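Local structure of superoxide dismutase [Mn/Fe] (Aeropyrum pernix, 3AK1) at residues Phe69-Ala74 / Lys149-Met154; Gly131-Asp136 / Pro160-Asp165; Pro11-Tyr16 / Phe82-Ala87; Lys34-Tyr39 / Met78-Trp83. The protein catalyses the disproportionation of superoxide into molecular oxygen and hydrogen peroxide, as expected of an iron- or manganese-dependent superoxide dismutase. All coordinates share one frame; numbering follows the deposited sequence.

Contact 1. Residues Phe69-Ala74 / Lys149-Met154; sequences FSFNYA and KHNVLM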
loop_
_atom_site.group_PDB
_atom_site.type_symbol
_atom_site.label_atom_id
_atom_site.label_comp_id
_atom_site.label_asym_id
_atom_site.label_seq_id
_atom_site.Cartn_x
_atom_site.Cartn_y
_atom_site.Cartn_z
ATOM N N PHE B 69 12.383 -8.567 0.681
ATOM C CA PHE B 69 13.348 -8.345 -0.387
ATOM C C PHE B 69 13.000 -7.077 -1.160
ATOM O O PHE B 69 13.867 -6.225 -1.406
ATOM C CB PHE B 69 13.416 -9.533 -1.354
ATOM C CG PHE B 69 14.237 -9.248 -2.583
ATOM C CD1 PHE B 69 13.618 -8.918 -3.791
ATOM C CD2 PHE B 69 15.629 -9.267 -2.521
ATOM C CE1 PHE B 69 14.377 -8.642 -4.925
ATOM C CE2 PHE B 69 16.395 -8.979 -3.652
ATOM C CZ PHE B 69 15.768 -8.671 -4.848
ATOM N N SER B 70 11.724 -6.953 -1.508
ATOM C CA SER B 70 11.255 -5.825 -2.296
ATOM C C SER B 70 11.600 -4.520 -1.597
ATOM O O SER B 70 12.189 -3.648 -2.219
ATOM C CB SER B 70 9.750 -5.942 -2.526
ATOM O OG SER B 70 9.218 -4.720 -2.997
ATOM N N PHE B 71 11.240 -4.393 -0.322
ATOM C CA PHE B 71 11.503 -3.149 0.417
ATOM C C PHE B 71 12.985 -2.812 0.481
ATOM O O PHE B 71 13.388 -1.683 0.180
ATOM C CB PHE B 71 10.924 -3.198 1.836
ATOM C CG PHE B 71 11.269 -1.992 2.686
ATOM C CD1 PHE B 71 10.529 -0.811 2.593
ATOM C CD2 PHE B 71 12.343 -2.040 3.569
ATOM C CE1 PHE B 71 10.854 0.298 3.377
ATOM C CE2 PHE B 71 12.663 -0.959 4.362
ATOM C CZ PHE B 71 11.927 0.219 4.270
ATOM N N ASN B 72 13.786 -3.789 0.881
ATOM C CA ASN B 72 15.197 -3.569 1.134
ATOM C C ASN B 72 16.023 -3.452 -0.134
ATOM O O ASN B 72 16.915 -2.618 -0.202
ATOM C CB ASN B 72 15.750 -4.650 2.058
ATOM C CG ASN B 72 15.224 -4.524 3.460
ATOM O OD1 ASN B 72 15.591 -3.613 4.188
ATOM N ND2 ASN B 72 14.342 -5.437 3.848
ATOM N N TYR B 73 15.731 -4.266 -1.142
ATOM C CA TYR B 73 16.382 -4.084 -2.442
ATOM C C TYR B 73 16.089 -2.688 -3.007
ATOM O O TYR B 73 16.997 -2.009 -3.480
ATOM C CB TYR B 73 15.966 -5.156 -3.461
ATOM C CG TYR B 73 16.562 -4.878 -4.822
ATOM C CD1 TYR B 73 15.900 -4.074 -5.749
ATOM C CD2 TYR B 73 17.803 -5.406 -5.173
ATOM C CE1 TYR B 73 16.461 -3.807 -6.994
ATOM C CE2 TYR B 73 18.368 -5.153 -6.413
ATOM C CZ TYR B 73 17.702 -4.348 -7.318
ATOM O OH TYR B 73 18.269 -4.113 -8.548
ATOM N N ALA B 74 14.831 -2.266 -2.954
ATOM C CA ALA B 74 14.455 -0.940 -3.468
ATOM C C ALA B 74 15.200 0.155 -2.705
ATOM O O ALA B 74 15.723 1.082 -3.313
ATOM C CB ALA B 74 12.966 -0.720 -3.382
ATOM N N LYS B 149 7.497 4.834 0.627
ATOM C CA LYS B 149 8.535 3.954 1.173
ATOM C C LYS B 149 9.678 3.870 0.151
ATOM O O LYS B 149 10.199 4.893 -0.264
ATOM C CB LYS B 149 7.966 2.578 1.536
ATOM C CG LYS B 149 6.973 2.633 2.697
ATOM C CD LYS B 149 6.065 1.406 2.759
ATOM C CE LYS B 149 6.779 0.188 3.251
ATOM N NZ LYS B 149 5.885 -1.024 3.249
ATOM N N HIS B 150 10.058 2.672 -0.278
ATOM C CA HIS B 150 11.031 2.524 -1.366
ATOM C C HIS B 150 10.417 1.788 -2.546
ATOM O O HIS B 150 10.996 1.746 -3.623
ATOM C CB HIS B 150 12.275 1.750 -0.906
ATOM C CG HIS B 150 13.015 2.406 0.211
ATOM N ND1 HIS B 150 13.407 1.731 1.345
ATOM C CD2 HIS B 150 13.425 3.684 0.373
ATOM C CE1 HIS B 150 14.034 2.563 2.154
ATOM N NE2 HIS B 150 14.060 3.755 1.585
ATOM N N ASN B 151 9.228 1.246 -2.330
ATOM C CA ASN B 151 8.715 0.193 -3.200
ATOM C C ASN B 151 7.206 0.248 -3.385
ATOM O O ASN B 151 6.567 -0.776 -3.590
ATOM C CB ASN B 151 9.128 -1.202 -2.666
ATOM C CG ASN B 151 8.532 -1.514 -1.291
ATOM O OD1 ASN B 151 8.208 -0.607 -0.508
ATOM N ND2 ASN B 151 8.408 -2.805 -0.984
ATOM N N VAL B 152 6.633 1.447 -3.327
ATOM C CA VAL B 152 5.191 1.621 -3.528
ATOM C C VAL B 152 5.021 2.740 -4.534
ATOM O O VAL B 152 5.622 3.808 -4.369
ATOM C CB VAL B 152 4.453 1.946 -2.206
ATOM C CG1 VAL B 152 2.952 2.158 -2.438
ATOM C CG2 VAL B 152 4.659 0.821 -1.204
ATOM N N LEU B 153 4.231 2.476 -5.578
ATOM C CA LEU B 153 4.032 3.406 -6.712
ATOM C C LEU B 153 5.135 3.348 -7.764
ATOM O O LEU B 153 4.984 3.909 -8.856
ATOM C CB LEU B 153 3.805 4.871 -6.261
ATOM C CG LEU B 153 2.729 5.124 -5.202
ATOM C CD1 LEU B 153 2.617 6.611 -4.852
ATOM C CD2 LEU B 153 1.376 4.563 -5.672
ATOM N N MET B 154 6.250 2.695 -7.448
ATOM C CA MET B 154 7.260 2.463 -8.469
ATOM C C MET B 154 6.714 1.439 -9.461
ATOM O O MET B 154 5.940 0.543 -9.092
ATOM C CB MET B 154 8.594 2.013 -7.862
ATOM C CG MET B 154 9.740 1.974 -8.870
ATOM S SD MET B 154 9.901 3.498 -9.841
ATOM C CE MET B 154 11.095 3.016 -11.090
#
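Asn151 can be followed atom by atom into the flank of the helix at Ser70, Phe71 and Ala74. Its CB sits 3.5 Å from Ser70 OG and also touches Ala74 CB. The first torsion (chi1 63°) places CG between the backbone N and the carbonyl carbon, and the amide nitrogen meets the hydroxyl. At this tip, Asn151 ND2 donates to Ser70 OG over 2.9 Å, with an N-H...O angle of 175° and the hydroxyl lying in the amide plane. The same ND2 comes within 3.3 Å of Phe71 N, but both atoms are donors, so that approach is no bond. On the other branch, Asn151 OD1 lies at the edge of the Phe71 ring, 3.9 Å from CD1.

This joins helix 62-82 of the alpha-hairpin domain to the loop after strand 141-148, in the C-terminal domain. Ser70 OG has a further hydrogen-bonding partner, Leu153 O of the second subunit, so the domain contact is tied to a subunit interface.

One face of the Phe71 ring receives His150 ND1, 3.6 Å from Phe71 CE1 and offset toward the rim; the two rings meet obliquely, planes 39° apart. It is on Trp167 that His150 stacks. Lys149 CE approaches Phe71 CD1 at 3.9 Å, while Lys149 NZ continues to salt bridges with Glu126 and Glu148 of the third subunit.

Contact 2. Residues Gly131-Asp136 / Pro160-Asp165; sequences GVLAFD and PILVID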
loop_
_atom_site.group_PDB
_atom_site.type_symbol
_atom_site.label_atom_id
_atom_site.label_comp_id
_atom_site.label_asym_id
_atom_site.label_seq_id
_atom_site.Cartn_x
_atom_site.Cartn_y
_atom_site.Cartn_z
ATOM N N GLY B 131 10.903 11.624 -4.579
ATOM C CA GLY B 131 10.526 12.251 -5.844
ATOM C C GLY B 131 11.463 11.695 -6.895
ATOM O O GLY B 131 12.686 11.643 -6.686
ATOM N N VAL B 132 10.896 11.261 -8.021
ATOM C CA VAL B 132 11.658 10.563 -9.056
ATOM C C VAL B 132 11.475 11.175 -10.451
ATOM O O VAL B 132 10.346 11.364 -10.913
ATOM C CB VAL B 132 11.257 9.054 -9.101
ATOM C CG1 VAL B 132 11.986 8.323 -10.213
ATOM C CG2 VAL B 132 11.523 8.376 -7.762
ATOM N N LEU B 133 12.598 11.476 -11.108
ATOM C CA LEU B 133 12.628 11.768 -12.538
ATOM C C LEU B 133 13.118 10.516 -13.270
ATOM O O LEU B 133 14.222 10.031 -13.018
ATOM C CB LEU B 133 13.567 12.949 -12.843
ATOM C CG LEU B 133 13.731 13.318 -14.323
ATOM C CD1 LEU B 133 12.421 13.834 -14.930
ATOM C CD2 LEU B 133 14.851 14.356 -14.485
ATOM N N ALA B 134 12.299 9.999 -14.177
ATOM C CA ALA B 134 12.616 8.738 -14.827
ATOM C C ALA B 134 12.545 8.834 -16.340
ATOM O O ALA B 134 11.826 9.671 -16.897
ATOM C CB ALA B 134 11.666 7.639 -14.339
ATOM N N PHE B 135 13.284 7.944 -16.988
ATOM C CA PHE B 135 13.239 7.765 -18.428
ATOM C C PHE B 135 12.277 6.620 -18.744
ATOM O O PHE B 135 12.408 5.517 -18.203
ATOM C CB PHE B 135 14.645 7.476 -18.948
ATOM C CG PHE B 135 14.727 7.298 -20.426
ATOM C CD1 PHE B 135 14.808 8.399 -21.272
ATOM C CD2 PHE B 135 14.767 6.018 -20.980
ATOM C CE1 PHE B 135 14.903 8.222 -22.653
ATOM C CE2 PHE B 135 14.864 5.829 -22.350
ATOM C CZ PHE B 135 14.933 6.927 -23.189
ATOM N N ASP B 136 11.306 6.898 -19.600
ATOM C CA ASP B 136 10.335 5.889 -20.009
ATOM C C ASP B 136 10.837 5.170 -21.259
ATOM O O ASP B 136 10.959 5.797 -22.325
ATOM C CB ASP B 136 8.980 6.548 -20.268
ATOM C CG ASP B 136 7.977 5.600 -20.899
ATOM O OD1 ASP B 136 6.961 6.089 -21.424
ATOM O OD2 ASP B 136 8.211 4.379 -20.880
ATOM N N PRO B 160 14.902 5.471 -13.144
ATOM C CA PRO B 160 15.190 6.709 -12.406
ATOM C C PRO B 160 16.570 7.274 -12.790
ATOM O O PRO B 160 17.564 6.548 -12.784
ATOM C CB PRO B 160 15.161 6.269 -10.937
ATOM C CG PRO B 160 14.428 4.981 -10.924
ATOM C CD PRO B 160 14.706 4.318 -12.239
ATOM N N ILE B 161 16.617 8.549 -13.143
ATOM C CA ILE B 161 17.899 9.188 -13.442
ATOM C C ILE B 161 18.211 10.293 -12.454
ATOM O O ILE B 161 19.353 10.732 -12.371
ATOM C CB ILE B 161 17.966 9.754 -14.887
ATOM C CG1 ILE B 161 16.980 10.919 -15.074
ATOM C CG2 ILE B 161 17.808 8.617 -15.914
ATOM C CD1 ILE B 161 17.094 11.655 -16.418
ATOM N N LEU B 162 17.197 10.766 -11.734
ATOM C CA LEU B 162 17.409 11.745 -10.677
ATOM C C LEU B 162 16.369 11.513 -9.624
ATOM O O LEU B 162 15.168 11.549 -9.928
ATOM C CB LEU B 162 17.278 13.172 -11.195
ATOM C CG LEU B 162 17.423 14.305 -10.164
ATOM C CD1 LEU B 162 18.808 14.363 -9.503
ATOM C CD2 LEU B 162 17.088 15.619 -10.822
ATOM N N VAL B 163 16.826 11.272 -8.397
ATOM C CA VAL B 163 15.930 11.002 -7.278
ATOM C C VAL B 163 16.250 11.922 -6.095
ATOM O O VAL B 163 17.409 12.304 -5.894
ATOM C CB VAL B 163 15.942 9.488 -6.864
ATOM C CG1 VAL B 163 15.679 8.592 -8.089
ATOM C CG2 VAL B 163 17.254 9.085 -6.194
ATOM N N ILE B 164 15.214 12.295 -5.346
ATOM C CA ILE B 164 15.374 12.983 -4.070
ATOM C C ILE B 164 14.728 12.150 -2.972
ATOM O O ILE B 164 13.576 11.733 -3.087
ATOM C CB ILE B 164 14.804 14.441 -4.092
ATOM C CG1 ILE B 164 15.118 15.164 -2.765
ATOM C CG2 ILE B 164 13.306 14.429 -4.411
ATOM C CD1 ILE B 164 14.627 16.626 -2.692
ATOM N N ASP B 165 15.487 11.900 -1.915
ATOM C CA ASP B 165 14.976 11.152 -0.773
ATOM C C ASP B 165 14.212 12.084 0.149
ATOM O O ASP B 165 14.787 13.054 0.663
ATOM C CB ASP B 165 16.148 10.524 -0.030
ATOM C CG ASP B 165 15.725 9.486 0.968
ATOM O OD1 ASP B 165 14.583 9.529 1.463
ATOM O OD2 ASP B 165 16.571 8.633 1.275
#
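The flat groups joining Gly131-Ala134 to Pro160-Ile164 are peptide groups, linked through N-H and C=O within the sheet, with side chains on the sheet's two faces. Gly131 pairs with Ile164 in both directions, Ile164 N reaching Gly131 O at 2.9 Å. Leu133 N binds Leu162 O at 2.8 Å. Leu133 O takes Ile161 N at 2.8 Å and, weakly, Leu162 N at 3.3 Å. Two successive residues, Ile161 and Leu162, thus face Leu133: a classic beta bulge in the antiparallel sheet of the C-terminal domain, where strand 129-136 is central. On one face Val132 CG1 lies beside Pro160 CB at 3.9 Å, and Val132 CG2 beside Val163 CG1 at 4.2 Å, all pointing the same way. Leu133 and Leu162 share the other face, their CB atoms 4.1 Å apart. Ile161 has CG1 between its backbone N and carbonyl carbon (chi1 66°), which brings Ile161 CD1 to 4.0 Å from Leu133 CD2. Past the bulge, Asp165 abuts His79, consistent with the family's metal site.

Contact 3. Residues Pro11-Tyr16 / Phe82-Ala87; sequences PLPYNY and FWPNMA. With EDO (1,2-ethanediol), chain N.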
loop_
_atom_site.group_PDB
_atom_site.type_symbol
_atom_site.label_atom_id
_atom_site.label_comp_id
_atom_site.label_asym_id
_atom_site.label_seq_id
_atom_site.Cartn_x
_atom_site.Cartn_y
_atom_site.Cartn_z
ATOM N N PRO B 11 30.700 3.025 -1.072
ATOM C CA PRO B 11 31.093 4.245 -0.385
ATOM C C PRO B 11 30.439 5.457 -1.048
ATOM O O PRO B 11 29.952 5.353 -2.180
ATOM C CB PRO B 11 32.612 4.287 -0.576
ATOM C CG PRO B 11 32.868 3.525 -1.827
ATOM C CD PRO B 11 31.766 2.492 -1.944
ATOM N N LEU B 12 30.414 6.581 -0.338
ATOM C CA LEU B 12 29.924 7.843 -0.884
ATOM C C LEU B 12 30.952 8.368 -1.898
ATOM O O LEU B 12 32.141 8.098 -1.758
ATOM C CB LEU B 12 29.738 8.845 0.261
ATOM C CG LEU B 12 28.400 9.546 0.500
ATOM C CD1 LEU B 12 27.268 8.545 0.672
ATOM C CD2 LEU B 12 28.502 10.437 1.724
ATOM N N PRO B 13 30.499 9.112 -2.929
ATOM C CA PRO B 13 31.460 9.681 -3.889
ATOM C C PRO B 13 32.192 10.931 -3.376
ATOM O O PRO B 13 32.923 11.578 -4.139
ATOM C CB PRO B 13 30.576 10.059 -5.089
ATOM C CG PRO B 13 29.216 9.453 -4.799
ATOM C CD PRO B 13 29.112 9.416 -3.326
ATOM N N TYR B 14 31.973 11.278 -2.111
ATOM C CA TYR B 14 32.516 12.501 -1.512
ATOM C C TYR B 14 32.498 12.336 0.001
ATOM O O TYR B 14 31.890 11.394 0.516
ATOM C CB TYR B 14 31.686 13.737 -1.934
ATOM C CG TYR B 14 30.203 13.434 -2.020
ATOM C CD1 TYR B 14 29.436 13.284 -0.867
ATOM C CD2 TYR B 14 29.584 13.252 -3.255
ATOM C CE1 TYR B 14 28.081 12.978 -0.940
ATOM C CE2 TYR B 14 28.232 12.943 -3.336
ATOM C CZ TYR B 14 27.496 12.804 -2.177
ATOM O OH TYR B 14 26.166 12.495 -2.245
ATOM N N ASN B 15 33.153 13.257 0.709
ATOM C CA ASN B 15 33.175 13.253 2.173
ATOM C C ASN B 15 31.778 13.488 2.759
ATOM O O ASN B 15 30.923 14.099 2.108
ATOM C CB ASN B 15 34.135 14.333 2.699
ATOM C CG ASN B 15 35.467 14.377 1.947
ATOM O OD1 ASN B 15 35.937 15.454 1.570
ATOM N ND2 ASN B 15 36.085 13.217 1.743
ATOM N N TYR B 16 31.553 13.023 3.986
ATOM C CA TYR B 16 30.240 13.163 4.631
ATOM C C TYR B 16 29.811 14.620 4.789
ATOM O O TYR B 16 28.618 14.922 4.840
ATOM C CB TYR B 16 30.207 12.452 5.989
ATOM C CG TYR B 16 30.134 10.938 5.910
ATOM C CD1 TYR B 16 29.014 10.301 5.378
ATOM C CD2 TYR B 16 31.177 10.144 6.383
ATOM C CE1 TYR B 16 28.939 8.917 5.307
ATOM C CE2 TYR B 16 31.111 8.753 6.317
ATOM C CZ TYR B 16 29.988 8.151 5.775
ATOM O OH TYR B 16 29.907 6.777 5.707
ATOM N N PHE B 82 20.775 7.859 -5.608
ATOM C CA PHE B 82 20.719 9.088 -4.801
ATOM C C PHE B 82 22.083 9.709 -4.543
ATOM O O PHE B 82 22.252 10.899 -4.786
ATOM C CB PHE B 82 19.990 8.825 -3.479
ATOM C CG PHE B 82 19.788 10.046 -2.619
ATOM C CD1 PHE B 82 19.084 11.162 -3.089
ATOM C CD2 PHE B 82 20.263 10.053 -1.308
ATOM C CE1 PHE B 82 18.876 12.280 -2.262
ATOM C CE2 PHE B 82 20.061 11.146 -0.483
ATOM C CZ PHE B 82 19.373 12.276 -0.967
ATOM N N TRP B 83 23.056 8.924 -4.079
ATOM C CA TRP B 83 24.337 9.523 -3.665
ATOM C C TRP B 83 25.074 10.221 -4.824
ATOM O O TRP B 83 25.397 11.400 -4.709
ATOM C CB TRP B 83 25.250 8.528 -2.947
ATOM C CG TRP B 83 24.647 7.832 -1.763
ATOM C CD1 TRP B 83 24.576 6.486 -1.577
ATOM C CD2 TRP B 83 24.059 8.428 -0.595
ATOM N NE1 TRP B 83 23.986 6.203 -0.384
ATOM C CE2 TRP B 83 23.658 7.370 0.248
ATOM C CE3 TRP B 83 23.845 9.747 -0.170
ATOM C CZ2 TRP B 83 23.046 7.581 1.482
ATOM C CZ3 TRP B 83 23.222 9.954 1.066
ATOM C CH2 TRP B 83 22.832 8.873 1.872
ATOM N N PRO B 84 25.355 9.512 -5.935
ATOM C CA PRO B 84 25.998 10.197 -7.069
ATOM C C PRO B 84 25.138 11.229 -7.814
ATOM O O PRO B 84 25.683 12.026 -8.588
ATOM C CB PRO B 84 26.393 9.046 -7.999
ATOM C CG PRO B 84 25.453 7.968 -7.668
ATOM C CD PRO B 84 25.190 8.071 -6.209
ATOM N N ASN B 85 23.817 11.220 -7.591
ATOM C CA ASN B 85 22.930 12.287 -8.089
ATOM C C ASN B 85 23.290 13.644 -7.487
ATOM O O ASN B 85 22.810 14.683 -7.951
ATOM C CB ASN B 85 21.473 11.997 -7.718
ATOM C CG ASN B 85 20.718 11.209 -8.777
ATOM O OD1 ASN B 85 19.554 10.850 -8.552
ATOM N ND2 ASN B 85 21.345 10.931 -9.911
ATOM N N MET B 86 24.103 13.611 -6.430
ATOM C CA MET B 86 24.509 14.809 -5.702
ATOM C C MET B 86 26.005 15.038 -5.829
ATOM O O MET B 86 26.765 14.122 -6.149
ATOM C CB MET B 86 24.102 14.705 -4.234
ATOM C CG MET B 86 22.577 14.703 -4.029
ATOM S SD MET B 86 22.025 14.751 -2.326
ATOM C CE MET B 86 22.727 13.236 -1.689
ATOM N N ALA B 87 26.418 16.279 -5.594
ATOM C CA ALA B 87 27.827 16.658 -5.675
ATOM C C ALA B 87 28.028 17.915 -4.853
ATOM O O ALA B 87 27.096 18.713 -4.705
ATOM C CB ALA B 87 28.248 16.904 -7.126
HETATM C C1 EDO N . 32.384 8.884 2.875
HETATM O O1 EDO N . 33.594 9.570 3.206
HETATM C C2 EDO N . 32.730 7.675 2.015
HETATM O O2 EDO N . 31.693 6.697 2.140
#
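Trp83 O is gripped from opposite faces of its carbonyl plane, by Tyr14 OH from across the contact and by Met86 N from its own type I turn, Trp83 to Met86. The phenol donates over 2.8 Å to Trp83 O, tilted 28° from the plane, whereas Met86 N lies 3.1 Å from Trp83 O. Tyr14 reaches this acceptor with CG set between its backbone N and carbonyl carbon (chi1 37°), and Tyr14 OH also touches Met86 CE at 3.6 Å.

In the conformer described, Leu12 CD1 makes a CH-pi contact, 3.6 Å from the centroid of the Trp83 five-membered ring and over its face; a second conformer is modelled, so this contact is less certain. Phe82 CD2 lies against the opposite face of the indole. Pro13 CD meets Trp83 CB at 4.0 Å, and Pro13 CG packs on Pro84. Behind this surface, Leu12 N donates to O2 of an ethanediol at 2.8 Å; the diol, probably from the crystallisation liquor, places its C1 over the Tyr16 ring. Trp83 NE1 points to His36 of helix 25-54.

The doubly engaged carbonyl and the packing on the indole are consistent with the N-terminal loop holding the turn that follows helix 62-82 by both polar and apolar contacts.

Contact 4. Residues Lys34-Tyr39 / Met78-Trp83; sequences KHHNTY and MHTIFW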
loop_
_atom_site.group_PDB
_atom_site.type_symbol
_atom_site.label_atom_id
_atom_site.label_comp_id
_atom_site.label_asym_id
_atom_site.label_seq_id
_atom_site.Cartn_x
_atom_site.Cartn_y
_atom_site.Cartn_z
ATOM N N LYS B 34 23.693 3.970 8.695
ATOM C CA LYS B 34 22.613 3.283 9.387
ATOM C C LYS B 34 21.541 2.856 8.400
ATOM O O LYS B 34 21.324 1.660 8.190
ATOM C CB LYS B 34 22.042 4.136 10.528
ATOM C CG LYS B 34 23.038 4.390 11.677
ATOM C CD LYS B 34 23.345 3.085 12.418
ATOM C CE LYS B 34 24.458 3.246 13.445
ATOM N NZ LYS B 34 24.732 1.939 14.100
ATOM N N HIS B 35 20.899 3.833 7.769
ATOM C CA HIS B 35 19.747 3.551 6.909
ATOM C C HIS B 35 20.077 2.745 5.656
ATOM O O HIS B 35 19.559 1.648 5.483
ATOM C CB HIS B 35 18.981 4.840 6.611
ATOM C CG HIS B 35 18.443 5.488 7.845
ATOM N ND1 HIS B 35 17.315 5.029 8.489
ATOM C CD2 HIS B 35 18.904 6.524 8.584
ATOM C CE1 HIS B 35 17.094 5.767 9.563
ATOM N NE2 HIS B 35 18.037 6.689 9.636
ATOM N N HIS B 36 20.956 3.256 4.802
ATOM C CA HIS B 36 21.336 2.509 3.603
ATOM C C HIS B 36 21.909 1.125 3.970
ATOM O O HIS B 36 21.501 0.101 3.403
ATOM C CB HIS B 36 22.314 3.320 2.744
ATOM C CG HIS B 36 22.538 2.757 1.374
ATOM N ND1 HIS B 36 23.332 3.380 0.438
ATOM C CD2 HIS B 36 22.077 1.633 0.777
ATOM C CE1 HIS B 36 23.372 2.658 -0.664
ATOM N NE2 HIS B 36 22.614 1.590 -0.483
ATOM N N ASN B 37 22.832 1.087 4.931
ATOM C CA ASN B 37 23.396 -0.188 5.393
ATOM C C ASN B 37 22.323 -1.212 5.789
ATOM O O ASN B 37 22.429 -2.381 5.428
ATOM C CB ASN B 37 24.409 0.029 6.526
ATOM C CG ASN B 37 25.179 -1.245 6.874
ATOM O OD1 ASN B 37 25.819 -1.857 6.013
ATOM N ND2 ASN B 37 25.098 -1.664 8.139
ATOM N N THR B 38 21.293 -0.769 6.510
ATOM C CA THR B 38 20.162 -1.635 6.880
ATOM C C THR B 38 19.466 -2.279 5.670
ATOM O O THR B 38 19.100 -3.464 5.715
ATOM C CB THR B 38 19.135 -0.879 7.763
ATOM O OG1 THR B 38 19.767 -0.484 8.984
ATOM C CG2 THR B 38 17.936 -1.741 8.100
ATOM N N TYR B 39 19.288 -1.506 4.599
ATOM C CA TYR B 39 18.617 -2.003 3.395
ATOM C C TYR B 39 19.454 -3.081 2.716
ATOM O O TYR B 39 18.927 -4.093 2.272
ATOM C CB TYR B 39 18.273 -0.856 2.429
ATOM C CG TYR B 39 17.533 0.280 3.104
ATOM C CD1 TYR B 39 16.538 0.027 4.055
ATOM C CD2 TYR B 39 17.833 1.608 2.800
ATOM C CE1 TYR B 39 15.869 1.072 4.702
ATOM C CE2 TYR B 39 17.167 2.655 3.431
ATOM C CZ TYR B 39 16.190 2.378 4.377
ATOM O OH TYR B 39 15.526 3.403 5.004
ATOM N N MET B 78 17.680 2.560 -4.840
ATOM C CA MET B 78 17.319 3.982 -4.790
ATOM C C MET B 78 18.472 4.802 -4.210
ATOM O O MET B 78 18.804 5.858 -4.756
ATOM C CB MET B 78 16.004 4.216 -4.018
ATOM C CG MET B 78 14.752 3.627 -4.715
ATOM S SD MET B 78 14.389 4.356 -6.315
ATOM C CE MET B 78 13.652 5.905 -5.798
ATOM N N HIS B 79 19.093 4.316 -3.136
ATOM C CA HIS B 79 20.245 5.020 -2.561
ATOM C C HIS B 79 21.478 5.003 -3.449
ATOM O O HIS B 79 22.222 5.974 -3.463
ATOM C CB HIS B 79 20.569 4.536 -1.156
ATOM C CG HIS B 79 19.627 5.067 -0.131
ATOM N ND1 HIS B 79 18.401 4.489 0.112
ATOM C CD2 HIS B 79 19.702 6.152 0.678
ATOM C CE1 HIS B 79 17.773 5.176 1.047
ATOM N NE2 HIS B 79 18.538 6.195 1.400
ATOM N N THR B 80 21.689 3.919 -4.194
ATOM C CA THR B 80 22.840 3.840 -5.102
ATOM C C THR B 80 22.782 4.915 -6.188
ATOM O O THR B 80 23.814 5.321 -6.705
ATOM C CB THR B 80 23.041 2.436 -5.747
ATOM O OG1 THR B 80 21.942 2.130 -6.606
ATOM C CG2 THR B 80 23.180 1.364 -4.685
ATOM N N ILE B 81 21.568 5.362 -6.521
ATOM C CA ILE B 81 21.340 6.434 -7.490
ATOM C C ILE B 81 21.407 7.785 -6.777
ATOM O O ILE B 81 22.025 8.734 -7.274
ATOM C CB ILE B 81 19.967 6.273 -8.223
ATOM C CG1 ILE B 81 19.879 4.920 -8.943
ATOM C CG2 ILE B 81 19.734 7.413 -9.226
ATOM C CD1 ILE B 81 18.453 4.523 -9.406
ATOM N N PHE B 82 20.775 7.859 -5.608
ATOM C CA PHE B 82 20.719 9.088 -4.801
ATOM C C PHE B 82 22.083 9.709 -4.543
ATOM O O PHE B 82 22.252 10.899 -4.786
ATOM C CB PHE B 82 19.990 8.825 -3.479
ATOM C CG PHE B 82 19.788 10.046 -2.619
ATOM C CD1 PHE B 82 19.084 11.162 -3.089
ATOM C CD2 PHE B 82 20.263 10.053 -1.308
ATOM C CE1 PHE B 82 18.876 12.280 -2.262
ATOM C CE2 PHE B 82 20.061 11.146 -0.483
ATOM C CZ PHE B 82 19.373 12.276 -0.967
ATOM N N TRP B 83 23.056 8.924 -4.079
ATOM C CA TRP B 83 24.337 9.523 -3.665
ATOM C C TRP B 83 25.074 10.221 -4.824
ATOM O O TRP B 83 25.397 11.400 -4.709
ATOM C CB TRP B 83 25.250 8.528 -2.947
ATOM C CG TRP B 83 24.647 7.832 -1.763
ATOM C CD1 TRP B 83 24.576 6.486 -1.577
ATOM C CD2 TRP B 83 24.059 8.428 -0.595
ATOM N NE1 TRP B 83 23.986 6.203 -0.384
ATOM C CE2 TRP B 83 23.658 7.370 0.248
ATOM C CE3 TRP B 83 23.845 9.747 -0.170
ATOM C CZ2 TRP B 83 23.046 7.581 1.482
ATOM C CZ3 TRP B 83 23.222 9.954 1.066
ATOM C CH2 TRP B 83 22.832 8.873 1.872
#
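His36 stands against His79 and Trp83 in an aromatic cluster completed by Tyr39. His79 CB lies over the middle of the His36 imidazole, 3.4 Å from its centroid, a CH-pi contact that accompanies an offset stack of the two rings at 5.0 Å between centroids. Trp83 NE1 donates to His36 ND1 over 3.0 Å with an N-H...N angle of 171°; His36 ND1 lies in the indole plane, while Trp83 NE1 is tilted from the plane of the imidazole. With CG anti to the backbone N (chi1 -168°), the imidazole presents one face to His79 and its ND1 side to Trp83. Tyr39 CE2 approaches His79 CE1 at 3.5 Å, the rings oblique.

In the next shell, His76 ND1 hydrogen-bonds His36 NE2, and Gly75 O anchors His79 ND1. His79 NE2 is turned to His31 and Asp165, consistent with the family's metal site. The axes of the short segments 34-39 and 78-82 come within 11.0 Å, their N-to-C directions 138° apart, while Met78 and Phe82 pack on strands 129-136 and 159-165 respectively.

In the fold
Contacts 1, 2 and 4 are buried; contact 3 is partly exposed at the N-terminal loop. Helix 62-82 carries one side of contacts 1 and 4, and its end leads into contact 3, which shares Phe82 and Trp83 with contact 4. Contact 2 is built of strands, held by backbone bonds, yet touches contact 3 where Asn85 probably bonds Val163 and Ile161. Contacts 1 and 4 meet at Tyr39 and His150, whereas contacts 1 and 3 lie about 21 Å apart between centres. The chemistry changes accordingly: amide-hydroxyl and subunit-linked polar bonds in contact 1, aliphatic sheet faces in contact 2, a phenol-carbonyl hydrogen bond with proline and leucine packing on an indole in contact 3, imidazole and indole in contact 4.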